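Local atomic coordinates of glycoside hydrolase, family 11\:clostridium cellulosome enzyme, dockerin type i\:polysaccharide (Clostridium thermocellum, PDB entry 2C71), a protein that probably removes acetyl groups from acetylated xylan as a metal-dependent, family 4 carbohydrate esterase of plant cell-wall degradation, here with magnesium bound. Residues L112-L124 against P195-V207. Residues are numbered along the deposited sequence; the frame is centred on the assembly and turned at random. Where two conformers were deposited one is given.
Sequences LFNNVDLVFVGGL and PIDPSVKRMYNSV
Two backbone hydrogen bonds tie Tyr204 to Phe120 and Gly122 of 112-124: Tyr204 N gives a straight bond to Phe120 O (2.9 Å, 180°), and Gly122 N reaches Tyr204 O from above the carbonyl plane. Together they make a single beta bridge between Val121 and Tyr204. Just beyond it the side chain of Asn205 takes over from the main chain, its OD1 accepting from Gly123 N at 2.9 Å, on a lone pair in the amide plane.

At the other end Lys201 does the polar work. Nearly eclipsed about CB-CG (chi2 -20°), its chain swings across Phe113 CB and brings NZ to Phe113 O at 2.8 Å. Pro198 O and two waters make four acceptors for three protons; Pro198 O and one water share a side, and the other water bridges to Asp117 OD1. A third water joins Phe120 N to the carbonyls of Val200 and Arg202.

Packing round the rings and methyls sandwiches Phe113: the Lys201 carbonyl O is set over the centre of one face, Phe120 CE2 on the opposite face, offset toward the rim. Val119 splits its methyls, CG1 to Tyr204 CE1 (3.6 Å) and CG2 to Ile196 CG2 (3.8 Å), while Met203 CG lies against the Val121-Gly122 peptide, 3.6 Å from Val121 C, and near Phe120 CB.

In this NodB-homology fold, with Gly122 about 11 Å from the magnesium ion, the loop after helix 185-192 thus packs on the short parallel pair 100-101/119-120; Tyr204 meets Phe189 of that helix edge-to-face, as Phe120 does Phe101.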
ATOM      1  N   LEU A 112      -6.757  11.272  14.830  1.00  7.23           N
ATOM      2  CA  LEU A 112      -6.794  10.331  13.700  1.00  7.25           C
ATOM      3  C   LEU A 112      -6.775   8.893  14.209  1.00  7.60           C
ATOM      4  O   LEU A 112      -7.592   8.049  13.804  1.00  7.91           O
ATOM      5  CB  LEU A 112      -5.690  10.642  12.698  1.00  7.81           C
ATOM      6  CG  LEU A 112      -5.753   9.856  11.385  1.00  6.85           C
ATOM      7  CD1 LEU A 112      -7.055  10.152  10.631  1.00  7.88           C
ATOM      8  CD2 LEU A 112      -4.519  10.164  10.552  1.00  7.91           C
ATOM      9  N   PHE A 113      -5.820   8.579  15.094  1.00  8.05           N
ATOM     10  CA  PHE A 113      -5.745   7.245  15.663  1.00  8.61           C
ATOM     11  C   PHE A 113      -7.039   6.853  16.332  1.00  8.75           C
ATOM     12  O   PHE A 113      -7.493   5.723  16.228  1.00 11.36           O
ATOM     13  CB  PHE A 113      -4.606   7.134  16.687  1.00  9.11           C
ATOM     14  CG  PHE A 113      -3.270   6.821  16.069  1.00  9.14           C
ATOM     15  CD1 PHE A 113      -3.042   5.557  15.449  1.00  9.72           C
ATOM     16  CD2 PHE A 113      -2.229   7.719  16.112  1.00  9.75           C
ATOM     17  CE1 PHE A 113      -1.811   5.272  14.938  1.00 10.98           C
ATOM     18  CE2 PHE A 113      -0.988   7.404  15.604  1.00 10.76           C
ATOM     19  CZ  PHE A 113      -0.792   6.147  15.005  1.00 11.26           C
ATOM     20  N   ASN A 114      -7.696   7.787  17.051  1.00 10.17           N
ATOM     21  CA  ASN A 114      -8.930   7.537  17.819  0.50 10.01           C
ATOM     22  C   ASN A 114     -10.105   7.232  16.952  1.00 10.20           C
ATOM     23  O   ASN A 114     -11.093   6.683  17.434  1.00 14.48           O
ATOM     24  CB  ASN A 114      -9.346   8.714  18.714  0.50  9.13           C
ATOM     25  CG  ASN A 114     -10.177   8.285  19.890  0.50 12.37           C
ATOM     26  OD1 ASN A 114      -9.873   7.292  20.531  0.50 14.42           O
ATOM     27  ND2 ASN A 114     -11.253   9.010  20.148  0.50 16.01           N
ATOM     28  N   ASN A 115     -10.079   7.684  15.687  1.00  8.82           N
ATOM     29  CA  ASN A 115     -11.262   7.636  14.842  1.00  9.37           C
ATOM     30  C   ASN A 115     -11.126   6.720  13.635  1.00  8.80           C
ATOM     31  O   ASN A 115     -12.024   6.720  12.780  1.00 10.49           O
ATOM     32  CB  ASN A 115     -11.658   9.061  14.454  1.00  9.16           C
ATOM     33  CG  ASN A 115     -12.278   9.796  15.611  1.00 10.36           C
ATOM     34  OD1 ASN A 115     -13.444   9.545  15.963  1.00 12.53           O
ATOM     35  ND2 ASN A 115     -11.497  10.634  16.235  1.00 10.73           N
ATOM     36  N   VAL A 116     -10.054   5.942  13.566  1.00  8.93           N
ATOM     37  CA  VAL A 116      -9.852   4.951  12.507  1.00  8.07           C
ATOM     38  C   VAL A 116      -9.572   3.585  13.167  1.00  8.08           C
ATOM     39  O   VAL A 116      -8.537   3.378  13.794  1.00  9.98           O
ATOM     40  CB  VAL A 116      -8.714   5.347  11.569  1.00  8.12           C
ATOM     41  CG1 VAL A 116      -8.577   4.299  10.424  1.00  8.93           C
ATOM     42  CG2 VAL A 116      -8.873   6.749  10.973  1.00  8.40           C
ATOM     43  N   ASP A 117     -10.523   2.665  12.991  1.00  8.79           N
ATOM     44  CA  ASP A 117     -10.439   1.303  13.527  1.00  9.20           C
ATOM     45  C   ASP A 117      -9.818   0.335  12.519  1.00  9.25           C
ATOM     46  O   ASP A 117     -10.401  -0.690  12.165  1.00 10.76           O
ATOM     47  CB  ASP A 117     -11.823   0.807  13.950  1.00 11.70           C
ATOM     48  CG  ASP A 117     -11.754  -0.394  14.872  1.00 12.75           C
ATOM     49  OD1 ASP A 117     -10.822  -0.457  15.701  1.00 15.28           O
ATOM     50  OD2 ASP A 117     -12.632  -1.276  14.768  1.00 17.85           O
ATOM     51  N   LEU A 118      -8.622   0.693  12.075  1.00  7.64           N
ATOM     52  CA  LEU A 118      -7.794  -0.074  11.152  1.00  6.88           C
ATOM     53  C   LEU A 118      -6.375  -0.021  11.651  1.00  7.09           C
ATOM     54  O   LEU A 118      -6.016   0.891  12.410  1.00  7.67           O
ATOM     55  CB  LEU A 118      -7.828   0.561   9.714  1.00  7.24           C
ATOM     56  CG  LEU A 118      -9.202   0.584   9.028  1.00  7.58           C
ATOM     57  CD1 LEU A 118      -9.221   1.466   7.803  1.00  8.32           C
ATOM     58  CD2 LEU A 118      -9.708  -0.836   8.634  1.00  8.96           C
ATOM     59  N   VAL A 119      -5.545  -1.000  11.250  1.00  6.99           N
ATOM     60  CA  VAL A 119      -4.125  -0.989  11.626  1.00  6.83           C
ATOM     61  C   VAL A 119      -3.393   0.024  10.729  1.00  6.20           C
ATOM     62  O   VAL A 119      -3.522  -0.039   9.504  1.00  6.43           O
ATOM     63  CB  VAL A 119      -3.533  -2.381  11.521  1.00  7.30           C
ATOM     64  CG1 VAL A 119      -2.027  -2.330  11.711  1.00  7.97           C
ATOM     65  CG2 VAL A 119      -4.186  -3.314  12.579  1.00  8.84           C
ATOM     66  N   PHE A 120      -2.661   0.951  11.334  1.00  6.03           N
ATOM     67  CA  PHE A 120      -1.949   1.994  10.625  1.00  5.66           C
ATOM     68  C   PHE A 120      -0.591   1.484  10.141  1.00  5.96           C
ATOM     69  O   PHE A 120       0.193   0.930  10.925  1.00  6.58           O
ATOM     70  CB  PHE A 120      -1.673   3.199  11.516  1.00  6.32           C
ATOM     71  CG  PHE A 120      -2.858   4.118  11.747  1.00  6.20           C
ATOM     72  CD1 PHE A 120      -4.083   3.655  12.193  1.00  6.91           C
ATOM     73  CD2 PHE A 120      -2.700   5.485  11.590  1.00  6.97           C
ATOM     74  CE1 PHE A 120      -5.137   4.524  12.473  1.00  8.13           C
ATOM     75  CE2 PHE A 120      -3.745   6.375  11.842  1.00  7.29           C
ATOM     76  CZ  PHE A 120      -4.956   5.895  12.276  1.00  7.19           C
ATOM     77  N   VAL A 121      -0.316   1.671   8.855  1.00  5.89           N
ATOM     78  CA  VAL A 121       0.966   1.280   8.281  1.00  6.59           C
ATOM     79  C   VAL A 121       1.662   2.465   7.621  1.00  6.46           C
ATOM     80  O   VAL A 121       1.021   3.292   6.973  1.00  8.48           O
ATOM     81  CB  VAL A 121       0.801   0.151   7.246  1.00  7.35           C
ATOM     82  CG1 VAL A 121       0.467  -1.161   7.940  1.00  8.01           C
ATOM     83  CG2 VAL A 121      -0.273   0.514   6.232  1.00  8.78           C
ATOM     84  N   GLY A 122       2.979   2.541   7.791  1.00  6.76           N
ATOM     85  CA  GLY A 122       3.792   3.480   7.040  1.00  7.23           C
ATOM     86  C   GLY A 122       4.728   2.790   6.068  1.00  7.72           C
ATOM     87  O   GLY A 122       4.304   2.315   5.015  1.00 10.00           O
ATOM     88  N   GLY A 123       6.008   2.737   6.423  1.00  8.71           N
ATOM     89  CA  GLY A 123       6.963   1.912   5.708  1.00  8.28           C
ATOM     90  C   GLY A 123       8.144   2.701   5.175  1.00  7.40           C
ATOM     91  O   GLY A 123       8.206   3.931   5.210  1.00 10.09           O
ATOM     92  N   LEU A 124       9.095   1.957   4.657  1.00  6.97           N
ATOM     93  CA  LEU A 124      10.311   2.446   4.010  1.00  7.46           C
ATOM     94  C   LEU A 124       9.933   3.123   2.691  1.00  6.52           C
ATOM     95  O   LEU A 124       9.345   2.492   1.830  1.00  7.51           O
ATOM     96  CB  LEU A 124      11.227   1.239   3.717  1.00  7.87           C
ATOM     97  CG  LEU A 124      12.503   1.503   2.886  1.00  9.02           C
ATOM     98  CD1 LEU A 124      13.510   2.306   3.721  1.00 12.58           C
ATOM     99  CD2 LEU A 124      13.081   0.172   2.401  1.00 11.43           C
ATOM    100  N   PRO A 195      -0.919 -10.367  16.027  1.00 11.64           N
ATOM    101  CA  PRO A 195      -2.343 -10.153  15.749  1.00 11.80           C
ATOM    102  C   PRO A 195      -2.547  -8.865  14.964  1.00 11.52           C
ATOM    103  O   PRO A 195      -1.865  -7.863  15.219  1.00 11.48           O
ATOM    104  CB  PRO A 195      -2.968 -10.032  17.155  1.00 13.28           C
ATOM    105  CG  PRO A 195      -2.028 -10.851  18.004  1.00 14.43           C
ATOM    106  CD  PRO A 195      -0.662 -10.556  17.470  1.00 12.33           C
ATOM    107  N   ILE A 196      -3.492  -8.881  14.048  1.00 10.44           N
ATOM    108  CA  ILE A 196      -3.875  -7.701  13.272  1.00 10.70           C
ATOM    109  C   ILE A 196      -4.936  -6.987  14.115  1.00 10.70           C
ATOM    110  O   ILE A 196      -6.127  -7.295  14.053  1.00 12.68           O
ATOM    111  CB  ILE A 196      -4.384  -8.066  11.876  1.00 10.32           C
ATOM    112  CG1 ILE A 196      -3.318  -8.870  11.126  1.00  9.92           C
ATOM    113  CG2 ILE A 196      -4.730  -6.797  11.108  1.00 11.72           C
ATOM    114  CD1 ILE A 196      -3.813  -9.513   9.873  1.00 12.22           C
ATOM    115  N   ASP A 197      -4.470  -6.094  14.975  1.00 10.46           N
ATOM    116  CA  ASP A 197      -5.256  -5.556  16.066  1.00 10.74           C
ATOM    117  C   ASP A 197      -5.337  -4.033  15.975  1.00  9.96           C
ATOM    118  O   ASP A 197      -4.382  -3.332  16.343  1.00 10.43           O
ATOM    119  CB  ASP A 197      -4.629  -5.955  17.408  1.00 12.41           C
ATOM    120  CG  ASP A 197      -5.425  -5.470  18.602  1.00 13.88           C
ATOM    121  OD1 ASP A 197      -6.473  -4.781  18.438  1.00 14.84           O
ATOM    122  OD2 ASP A 197      -5.005  -5.816  19.752  1.00 19.93           O
ATOM    123  N   PRO A 198      -6.475  -3.491  15.510  1.00  9.87           N
ATOM    124  CA  PRO A 198      -6.625  -2.070  15.332  1.00 10.88           C
ATOM    125  C   PRO A 198      -6.695  -1.276  16.626  1.00 11.35           C
ATOM    126  O   PRO A 198      -6.728  -0.069  16.573  1.00 14.28           O
ATOM    127  CB  PRO A 198      -7.894  -1.999  14.417  1.00 11.51           C
ATOM    128  CG  PRO A 198      -8.642  -3.167  14.876  1.00 13.00           C
ATOM    129  CD  PRO A 198      -7.661  -4.218  15.042  1.00 11.69           C
ATOM    130  N   SER A 199      -6.718  -1.965  17.762  1.00 11.08           N
ATOM    131  CA  SER A 199      -6.627  -1.305  19.060  1.00 12.04           C
ATOM    132  C   SER A 199      -5.199  -0.854  19.348  1.00 12.27           C
ATOM    133  O   SER A 199      -4.954  -0.105  20.294  1.00 13.87           O
ATOM    134  CB  SER A 199      -7.119  -2.237  20.170  1.00 14.05           C
ATOM    135  OG  SER A 199      -6.107  -3.151  20.553  1.00 16.84           O
ATOM    136  N   VAL A 200      -4.261  -1.309  18.525  1.00 11.99           N
ATOM    137  CA  VAL A 200      -2.903  -0.778  18.545  1.00 12.66           C
ATOM    138  C   VAL A 200      -2.833   0.595  17.885  1.00 11.96           C
ATOM    139  O   VAL A 200      -3.012   0.723  16.674  1.00 14.05           O
ATOM    140  CB  VAL A 200      -1.914  -1.727  17.842  1.00 12.99           C
ATOM    141  CG1 VAL A 200      -0.530  -1.100  17.781  1.00 15.61           C
ATOM    142  CG2 VAL A 200      -1.868  -3.068  18.559  1.00 12.68           C
ATOM    143  N   LYS A 201      -2.569   1.622  18.688  1.00 12.47           N
ATOM    144  CA  LYS A 201      -2.551   2.995  18.199  1.00 11.54           C
ATOM    145  C   LYS A 201      -1.131   3.444  17.864  1.00 11.60           C
ATOM    146  O   LYS A 201      -0.661   4.471  18.354  1.00 14.27           O
ATOM    147  CB  LYS A 201      -3.175   3.940  19.227  1.00 11.91           C
ATOM    148  CG  LYS A 201      -4.694   3.978  19.193  1.00 12.52           C
ATOM    149  CD  LYS A 201      -5.229   3.465  17.867  1.00 12.81           C
ATOM    150  CE  LYS A 201      -6.703   3.101  17.968  1.00 12.02           C
ATOM    151  NZ  LYS A 201      -7.327   2.935  16.627  1.00 11.64           N
ATOM    152  N   ARG A 202      -0.457   2.667  17.024  1.00 13.64           N
ATOM    153  CA  ARG A 202       0.881   2.978  16.605  1.00 12.44           C
ATOM    154  C   ARG A 202       0.998   2.658  15.116  1.00 10.33           C
ATOM    155  O   ARG A 202       0.309   1.793  14.589  1.00 12.41           O
ATOM    156  CB  ARG A 202       1.849   2.154  17.394  1.00 15.11           C
ATOM    157  CG  ARG A 202       1.723   2.446  18.901  1.00 18.49           C
ATOM    158  CD  ARG A 202       2.492   1.542  19.741  1.00 20.41           C
ATOM    159  NE  ARG A 202       3.888   1.784  19.501  1.00 23.52           N
ATOM    160  CZ  ARG A 202       4.853   0.988  19.939  1.00 25.74           C
ATOM    161  NH1 ARG A 202       4.553  -0.106  20.628  1.00 24.92           N
ATOM    162  NH2 ARG A 202       6.124   1.275  19.669  1.00 28.80           N
ATOM    163  N   MET A 203       1.853   3.404  14.441  1.00  9.58           N
ATOM    164  CA  MET A 203       2.087   3.178  13.003  1.00  9.07           C
ATOM    165  C   MET A 203       3.189   2.142  12.799  1.00  8.79           C
ATOM    166  O   MET A 203       4.293   2.269  13.320  1.00 10.93           O
ATOM    167  CB  MET A 203       2.389   4.463  12.202  1.00 11.22           C
ATOM    168  CG  MET A 203       2.321   4.257  10.641  1.00 11.59           C
ATOM    169  SD  MET A 203       1.788   5.687   9.757  1.00 19.53           S
ATOM    170  CE  MET A 203       2.932   6.922  10.329  1.00 13.66           C
ATOM    171  N   TYR A 204       2.868   1.106  12.031  1.00  7.07           N
ATOM    172  CA  TYR A 204       3.839   0.043  11.720  1.00  7.45           C
ATOM    173  C   TYR A 204       4.610   0.416  10.487  1.00  7.10           C
ATOM    174  O   TYR A 204       4.049   0.575   9.390  1.00  7.47           O
ATOM    175  CB  TYR A 204       3.138  -1.259  11.433  1.00  8.11           C
ATOM    176  CG  TYR A 204       2.489  -1.910  12.617  1.00  7.30           C
ATOM    177  CD1 TYR A 204       1.253  -1.498  13.099  1.00  8.78           C
ATOM    178  CD2 TYR A 204       3.112  -3.000  13.259  1.00  8.78           C
ATOM    179  CE1 TYR A 204       0.639  -2.117  14.162  1.00  9.28           C
ATOM    180  CE2 TYR A 204       2.487  -3.641  14.303  1.00  8.91           C
ATOM    181  CZ  TYR A 204       1.261  -3.174  14.771  1.00  9.17           C
ATOM    182  OH  TYR A 204       0.634  -3.812  15.843  1.00 11.11           O
ATOM    183  N   ASN A 205       5.938   0.532  10.601  1.00  7.88           N
ATOM    184  CA  ASN A 205       6.842   0.632   9.456  1.00  7.64           C
ATOM    185  C   ASN A 205       7.453  -0.723   9.105  1.00  8.01           C
ATOM    186  O   ASN A 205       8.047  -0.894   8.040  1.00  8.33           O
ATOM    187  CB  ASN A 205       7.940   1.655   9.701  1.00  9.52           C
ATOM    188  CG  ASN A 205       7.385   3.019   9.967  1.00 10.23           C
ATOM    189  OD1 ASN A 205       6.593   3.535   9.126  1.00 13.67           O
ATOM    190  ND2 ASN A 205       7.751   3.617  11.049  1.00 11.07           N
ATOM    191  N   SER A 206       7.272  -1.692   9.989  1.00  8.67           N
ATOM    192  CA  SER A 206       7.798  -3.027   9.889  1.00  8.34           C
ATOM    193  C   SER A 206       6.996  -3.885  10.852  1.00  8.78           C
ATOM    194  O   SER A 206       6.269  -3.362  11.705  1.00  9.83           O
ATOM    195  CB  SER A 206       9.232  -3.070  10.326  1.00 11.55           C
ATOM    196  OG  SER A 206       9.420  -2.607  11.629  1.00 18.16           O
ATOM    197  N   VAL A 207       7.157  -5.199  10.693  1.00  9.05           N
ATOM    198  CA  VAL A 207       6.539  -6.174  11.606  1.00  9.92           C
ATOM    199  C   VAL A 207       7.600  -7.109  12.098  1.00 12.01           C
ATOM    200  O   VAL A 207       8.288  -7.717  11.300  1.00 12.73           O
ATOM    201  CB  VAL A 207       5.410  -6.958  10.912  1.00 11.17           C
ATOM    202  CG1 VAL A 207       4.786  -7.970  11.889  1.00 14.61           C
ATOM    203  CG2 VAL A 207       4.329  -6.013  10.334  1.00 13.46           C
TER
HETATM  204  O   HOH W   1      -9.818   1.730  17.034  1.00 17.14           O
HETATM  205  O   HOH W   2      -5.153   1.875  14.915  1.00 11.95           O
HETATM  206  O   HOH W   3      -2.023   0.518  14.103  1.00 12.52           O